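Local coordinates for protein proteolytically activated form of PPO4 Tyrosinase (Agaricus bisporus var. bisporus H97, PDB 4OUA) that catalyses the copper-dependent o-hydroxylation of monophenols and the oxidation of the resulting o-diphenols to reactive o-quinones, the initial step of melanin synthesis, at residues P181-D184 with T185-T188; D209-A212 with D213-R216; S245-A248 with V249-D252. All coordinates share one frame; numbering follows the deposited sequence.

Overall arrangement
Contact 3 lies at the catalytic centre, where the first turns of helix 246-258 present a histidine to copper. Contact 2 belongs to helix 201-224, which packs against helix 246-258; the two contacts come within about 5 Å at their nearest atoms without touching. Contact 1 is more peripheral, in the loop ahead of helix 201-224, its centre about 27 Å from that of contact 3. Their chemistry follows these places. Contact 1 turns two buried aromatic rings inward from a partly exposed loop, contact 2 gathers hydroxyls on a backbone carbonyl at a helix kink, and contact 3 combines a serine cap, weak helical bonds and a metal ligand in a partly buried setting nearest the chain's centre.

Contact 1: P181-D184 with T185-T188; sequences PNFD and TWKT
Phe183 and Trp186 meet as an offset edge-to-face pair, the indole presenting the edge of its six-membered ring to the face of the phenyl. The ring centroids are 5.3 Å apart and the planes stand 68° to each other. Trp186 CE3 lies closest, 3.6 Å from Phe183 CD1, which sits near the plane of the indole, while Trp186 CZ3 reaches over the phenyl face. Phe183 turns its CG anti to its own carbonyl carbon (chi1 -60°), and Trp186 carries its indole back along the turn to meet it.

Asn182 approaches the same indole from another direction. Its CB rests over the face of the six-membered ring in a CH-pi contact, 4.2 Å from the centroid, so that one ring system is met at its edge by Phe183 and over a face by Asn182. The backbone brings these groups together by a turn with helical torsions at 181-184 but without the regular bonds of a helix. On the more exposed part of the turn, the side chains of Asp184 and Thr185 lie side by side and point the same way.

Within the loop between strand 158-162 and helix 201-224, Trp186 NE1 donates to Lys197 O and its side chain touches Pro193. Phe183 stacks on Phe271 and meets His265 and His268 edge-to-face, joining this turn to the loop between helices 246-258 and 277-295.

Contact 2: D209-A212 with D213-R216; sequences DLEA and DSTR
The carbonyl oxygen of Glu211 is gripped by three donors from the following turn. Thr215 supplies two of them, its hydroxyl OG1 at 2.8 Å from Glu211 O and its backbone N at 3.0 Å from the same oxygen; Ser214 OG adds the third at 3.0 Å. The two hydroxyls approach from opposite faces of the carbonyl plane, Thr215 OG1 44° out of it, while the amide of Thr215 is tilted much less. The threonine hydroxyl gets there because OG1 stands anti to its carbonyl carbon (chi1 -67°), folded back toward the preceding turn. The side chain of Glu211 bends at chi2 and brings OE1 to 3.1 Å from Ser214 OG.

This cluster marks a kink within helix 201-224, where the amides of Asp213 and Ser214 make no bond to the preceding turn. At this break a water accepts from Ser214 N at 3.1 Å. Regular i to i-4 bonding resumes with Thr215 N and continues at Arg216 N, which donates to Ala212 O at 3.1 Å. Glu211 and Thr215 both touch Phe256 of helix 246-258, while Arg216 turns to the C-terminal tail, its NH1 bonded to Ile379 O.

Contact 3: S245-A248 with V249-D252; sequences SLEA and VHDD. With CU1 (copper (I) ion), chain D.
One copper of the dinuclear tyrosinase centre is held by His250, whose NE2 lies 2.0 Å from the metal; His254, His282 and a water complete its ligands. At the other end of the imidazole, ND1 has two weak bonds, to Glu247 O at 3.3 Å and to Asp251 OD1 at 3.2 Å. Glu247 O lies at the ring edge, in its plane, so these bonds probably help fix the rotation of the ring.

The segment opens helix 246-258, with Ser245 as its N-cap: Ser245 OG accepts from Ala248 N at 3.0 Å and is also bonded to His242 O. An almost straight bond (178°) from Val249 N to Ser245 O follows, beside which Val249 CG2 packs at 3.5 Å from that oxygen. Farther on, Asp251 N divides its hydrogen between Glu247 O, weakly, and Ala248 O.

Glu247 extends from the helix with CG anti to its backbone N (chi1 -176°), and its carboxylate crosses that of Asp251 at 59°, Glu247 OE2 4.5 Å from Asp251 OD1, a close pair of like charges. Both find partners beyond the helix: Glu247 OE1 accepts from the backbone N of His235 and Ser82, and Asp251 OD2 is hydrogen-bonded to His235 ND1.

Contact 1: P181-D184 with T185-T188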
loop_
_atom_site.group_PDB
_atom_site.type_symbol
_atom_site.label_atom_id
_atom_site.label_comp_id
_atom_site.label_asym_id
_atom_site.label_seq_id
_atom_site.Cartn_x
_atom_site.Cartn_y
_atom_site.Cartn_z
ATOM N N PRO A 181 -6.848 -23.208 -7.838
ATOM C CA PRO A 181 -6.504 -24.462 -7.154
ATOM C C PRO A 181 -6.016 -24.299 -5.718
ATOM O O PRO A 181 -6.459 -25.054 -4.855
ATOM C CB PRO A 181 -5.393 -25.050 -8.036
ATOM C CG PRO A 181 -4.961 -23.938 -8.933
ATOM C CD PRO A 181 -6.142 -23.071 -9.119
ATOM N N ASN A 182 -5.131 -23.342 -5.463
ATOM C CA ASN A 182 -4.521 -23.227 -4.140
ATOM C C ASN A 182 -5.181 -22.213 -3.211
ATOM O O ASN A 182 -5.097 -22.341 -1.990
ATOM C CB ASN A 182 -3.039 -22.880 -4.276
ATOM C CG ASN A 182 -2.221 -24.035 -4.806
ATOM O OD1 ASN A 182 -2.615 -25.197 -4.689
ATOM N ND2 ASN A 182 -1.070 -23.724 -5.388
ATOM N N PHE A 183 -5.834 -21.206 -3.783
ATOM C CA PHE A 183 -6.368 -20.110 -2.982
ATOM C C PHE A 183 -7.794 -20.363 -2.494
ATOM O O PHE A 183 -8.305 -19.616 -1.661
ATOM C CB PHE A 183 -6.312 -18.802 -3.775
ATOM C CG PHE A 183 -4.923 -18.408 -4.198
ATOM C CD1 PHE A 183 -4.077 -17.744 -3.323
ATOM C CD2 PHE A 183 -4.464 -18.702 -5.472
ATOM C CE1 PHE A 183 -2.797 -17.381 -3.710
ATOM C CE2 PHE A 183 -3.187 -18.342 -5.866
ATOM C CZ PHE A 183 -2.352 -17.681 -4.984
ATOM N N ASP A 184 -8.431 -21.414 -3.003
ATOM C CA ASP A 184 -9.799 -21.730 -2.605
ATOM C C ASP A 184 -9.844 -22.505 -1.290
ATOM O O ASP A 184 -10.821 -22.426 -0.548
ATOM C CB ASP A 184 -10.515 -22.522 -3.703
ATOM C CG ASP A 184 -9.737 -23.751 -4.147
ATOM O OD1 ASP A 184 -8.823 -24.191 -3.417
ATOM O OD2 ASP A 184 -10.048 -24.285 -5.233
ATOM N N THR A 185 -8.785 -23.253 -1.004
ATOM C CA THR A 185 -8.720 -24.039 0.227
ATOM C C THR A 185 -7.866 -23.360 1.297
ATOM O O THR A 185 -7.916 -23.736 2.468
ATOM C CB THR A 185 -8.159 -25.455 -0.029
ATOM O OG1 THR A 185 -6.809 -25.364 -0.497
ATOM C CG2 THR A 185 -9.004 -26.186 -1.062
ATOM N N TRP A 186 -7.082 -22.364 0.893
ATOM C CA TRP A 186 -6.253 -21.617 1.836
ATOM C C TRP A 186 -7.113 -20.758 2.756
ATOM O O TRP A 186 -7.678 -19.750 2.335
ATOM C CB TRP A 186 -5.236 -20.745 1.094
ATOM C CG TRP A 186 -3.863 -21.349 1.040
ATOM C CD1 TRP A 186 -3.320 -22.232 1.929
ATOM C CD2 TRP A 186 -2.862 -21.124 0.039
ATOM N NE1 TRP A 186 -2.042 -22.565 1.547
ATOM C CE2 TRP A 186 -1.737 -21.899 0.388
ATOM C CE3 TRP A 186 -2.807 -20.340 -1.118
ATOM C CZ2 TRP A 186 -0.573 -21.912 -0.375
ATOM C CZ3 TRP A 186 -1.649 -20.355 -1.875
ATOM C CH2 TRP A 186 -0.548 -21.136 -1.500
ATOM N N LYS A 187 -7.201 -21.168 4.016
ATOM C CA LYS A 187 -8.059 -20.500 4.986
ATOM C C LYS A 187 -7.582 -19.077 5.273
ATOM O O LYS A 187 -8.390 -18.157 5.394
ATOM C CB LYS A 187 -8.124 -21.316 6.279
ATOM C CG LYS A 187 -8.473 -22.785 6.054
ATOM C CD LYS A 187 -8.676 -23.528 7.365
ATOM C CE LYS A 187 -9.925 -23.046 8.091
ATOM N NZ LYS A 187 -11.170 -23.370 7.341
ATOM N N THR A 188 -6.269 -18.899 5.379
ATOM C CA THR A 188 -5.705 -17.570 5.581
ATOM C C THR A 188 -4.715 -17.245 4.472
ATOM O O THR A 188 -4.306 -18.126 3.718
ATOM C CB THR A 188 -4.994 -17.446 6.947
ATOM O OG1 THR A 188 -3.687 -18.028 6.869
ATOM C CG2 THR A 188 -5.796 -18.141 8.039
#

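Contact 2: D209-A212 with D213-R216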
loop_
_atom_site.group_PDB
_atom_site.type_symbol
_atom_site.label_atom_id
_atom_site.label_comp_id
_atom_site.label_asym_id
_atom_site.label_seq_id
_atom_site.Cartn_x
_atom_site.Cartn_y
_atom_site.Cartn_z
ATOM N N ASP A 209 17.143 -11.327 3.161
ATOM C CA ASP A 209 18.495 -10.974 3.571
ATOM C C ASP A 209 19.458 -11.008 2.384
ATOM O O ASP A 209 20.337 -10.154 2.262
ATOM C CB ASP A 209 18.978 -11.917 4.675
ATOM C CG ASP A 209 20.194 -11.385 5.402
ATOM O OD1 ASP A 209 20.324 -10.148 5.513
ATOM O OD2 ASP A 209 21.018 -12.201 5.866
ATOM N N LEU A 210 19.274 -11.986 1.503
ATOM C CA LEU A 210 20.133 -12.141 0.329
ATOM C C LEU A 210 19.797 -11.134 -0.767
ATOM O O LEU A 210 20.686 -10.642 -1.460
ATOM C CB LEU A 210 20.027 -13.564 -0.226
ATOM C CG LEU A 210 20.679 -14.673 0.598
ATOM C CD1 LEU A 210 20.510 -16.017 -0.092
ATOM C CD2 LEU A 210 22.151 -14.366 0.831
ATOM N N GLU A 211 18.512 -10.830 -0.922
ATOM C CA GLU A 211 18.062 -9.919 -1.971
ATOM C C GLU A 211 18.195 -8.453 -1.559
ATOM O O GLU A 211 17.931 -7.553 -2.356
ATOM C CB GLU A 211 16.611 -10.222 -2.354
ATOM C CG GLU A 211 16.406 -11.576 -3.019
ATOM C CD GLU A 211 17.019 -11.653 -4.407
ATOM O OE1 GLU A 211 17.480 -10.611 -4.921
ATOM O OE2 GLU A 211 17.038 -12.759 -4.988
ATOM N N ALA A 212 18.616 -8.224 -0.318
ATOM C CA ALA A 212 18.714 -6.875 0.234
ATOM C C ALA A 212 19.603 -5.955 -0.601
ATOM O O ALA A 212 19.173 -4.879 -1.015
ATOM C CB ALA A 212 19.226 -6.934 1.666
ATOM N N ASP A 213 20.841 -6.380 -0.841
ATOM C CA ASP A 213 21.809 -5.569 -1.576
ATOM C C ASP A 213 21.308 -5.174 -2.962
ATOM O O ASP A 213 21.388 -4.009 -3.347
ATOM C CB ASP A 213 23.140 -6.313 -1.704
ATOM C CG ASP A 213 23.848 -6.481 -0.373
ATOM O OD1 ASP A 213 23.587 -7.486 0.321
ATOM O OD2 ASP A 213 24.668 -5.606 -0.024
ATOM N N SER A 214 20.794 -6.144 -3.710
ATOM C CA SER A 214 20.318 -5.886 -5.064
ATOM C C SER A 214 19.090 -4.978 -5.061
ATOM O O SER A 214 18.893 -4.182 -5.979
ATOM C CB SER A 214 19.995 -7.199 -5.778
ATOM O OG SER A 214 18.881 -7.841 -5.185
ATOM N N THR A 215 18.269 -5.100 -4.023
ATOM C CA THR A 215 17.054 -4.302 -3.913
ATOM C C THR A 215 17.370 -2.820 -3.724
ATOM O O THR A 215 16.690 -1.959 -4.282
ATOM C CB THR A 215 16.167 -4.783 -2.750
ATOM O OG1 THR A 215 15.661 -6.092 -3.044
ATOM C CG2 THR A 215 14.996 -3.838 -2.545
ATOM N N ARG A 216 18.400 -2.528 -2.936
ATOM C CA ARG A 216 18.815 -1.148 -2.713
ATOM C C ARG A 216 19.313 -0.512 -4.008
ATOM O O ARG A 216 19.026 0.651 -4.291
ATOM C CB ARG A 216 19.906 -1.071 -1.641
ATOM C CG ARG A 216 20.544 0.306 -1.531
ATOM C CD ARG A 216 21.643 0.352 -0.482
ATOM N NE ARG A 216 21.121 0.201 0.872
ATOM C CZ ARG A 216 21.824 0.447 1.974
ATOM N NH1 ARG A 216 23.080 0.861 1.879
ATOM N NH2 ARG A 216 21.272 0.282 3.167
HETATM O O HOH W 1 21.515 -9.092 -3.124
#

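Contact 3: S245-A248 with V249-D252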
loop_
_atom_site.group_PDB
_atom_site.type_symbol
_atom_site.label_atom_id
_atom_site.label_comp_id
_atom_site.label_asym_id
_atom_site.label_seq_id
_atom_site.Cartn_x
_atom_site.Cartn_y
_atom_site.Cartn_z
ATOM N N SER A 245 11.325 1.138 -13.945
ATOM C CA SER A 245 10.100 1.844 -13.586
ATOM C C SER A 245 9.760 1.678 -12.112
ATOM O O SER A 245 10.269 0.779 -11.442
ATOM C CB SER A 245 8.931 1.357 -14.443
ATOM O OG SER A 245 8.653 -0.010 -14.193
ATOM N N LEU A 246 8.895 2.557 -11.614
ATOM C CA LEU A 246 8.412 2.480 -10.242
ATOM C C LEU A 246 7.739 1.137 -9.988
ATOM O O LEU A 246 7.793 0.606 -8.880
ATOM C CB LEU A 246 7.436 3.624 -9.951
ATOM C CG LEU A 246 6.818 3.713 -8.551
ATOM C CD1 LEU A 246 7.818 4.258 -7.540
ATOM C CD2 LEU A 246 5.553 4.559 -8.570
ATOM N N GLU A 247 7.111 0.591 -11.025
ATOM C CA GLU A 247 6.356 -0.651 -10.899
ATOM C C GLU A 247 7.254 -1.878 -10.992
ATOM O O GLU A 247 7.053 -2.858 -10.273
ATOM C CB GLU A 247 5.265 -0.724 -11.967
ATOM C CG GLU A 247 4.367 -1.942 -11.848
ATOM C CD GLU A 247 3.323 -2.013 -12.947
ATOM O OE1 GLU A 247 3.480 -1.312 -13.968
ATOM O OE2 GLU A 247 2.342 -2.770 -12.787
ATOM N N ALA A 248 8.237 -1.821 -11.885
ATOM C CA ALA A 248 9.172 -2.925 -12.074
ATOM C C ALA A 248 9.900 -3.249 -10.774
ATOM O O ALA A 248 9.971 -4.407 -10.362
ATOM C CB ALA A 248 10.166 -2.593 -13.174
ATOM N N VAL A 249 10.438 -2.213 -10.135
ATOM C CA VAL A 249 11.100 -2.355 -8.843
ATOM C C VAL A 249 10.104 -2.807 -7.783
ATOM O O VAL A 249 10.457 -3.504 -6.829
ATOM C CB VAL A 249 11.754 -1.031 -8.402
ATOM C CG1 VAL A 249 12.407 -1.185 -7.039
ATOM C CG2 VAL A 249 12.768 -0.570 -9.439
ATOM N N HIS A 250 8.814 -2.382 -7.993
ATOM C CA HIS A 250 7.720 -2.709 -7.089
ATOM C C HIS A 250 7.329 -4.183 -7.173
ATOM O O HIS A 250 6.857 -4.767 -6.195
ATOM C CB HIS A 250 6.515 -1.816 -7.401
ATOM C CG HIS A 250 5.192 -2.473 -7.159
ATOM N ND1 HIS A 250 4.491 -3.123 -8.152
ATOM C CD2 HIS A 250 4.439 -2.572 -6.039
ATOM C CE1 HIS A 250 3.365 -3.599 -7.651
ATOM N NE2 HIS A 250 3.311 -3.283 -6.370
ATOM N N ASP A 251 7.533 -4.781 -8.335
ATOM C CA ASP A 251 7.147 -6.170 -8.570
ATOM C C ASP A 251 8.002 -7.151 -7.773
ATOM O O ASP A 251 7.518 -8.200 -7.351
ATOM C CB ASP A 251 7.236 -6.507 -10.059
ATOM C CG ASP A 251 6.223 -5.748 -10.891
ATOM O OD1 ASP A 251 5.178 -5.344 -10.338
ATOM O OD2 ASP A 251 6.472 -5.559 -12.101
ATOM N N ASP A 252 9.271 -6.808 -7.573
ATOM C CA ASP A 252 10.207 -7.688 -6.880
ATOM C C ASP A 252 9.773 -7.993 -5.448
ATOM O O ASP A 252 10.034 -9.079 -4.931
ATOM C CB ASP A 252 11.611 -7.077 -6.875
ATOM C CG ASP A 252 12.257 -7.081 -8.250
ATOM O OD1 ASP A 252 11.519 -7.012 -9.256
ATOM O OD2 ASP A 252 13.502 -7.153 -8.323
HETATM CU CU CU1 D . 1.648 -4.157 -5.764
HETATM O O HOH W 2 0.052 -4.425 -7.356
#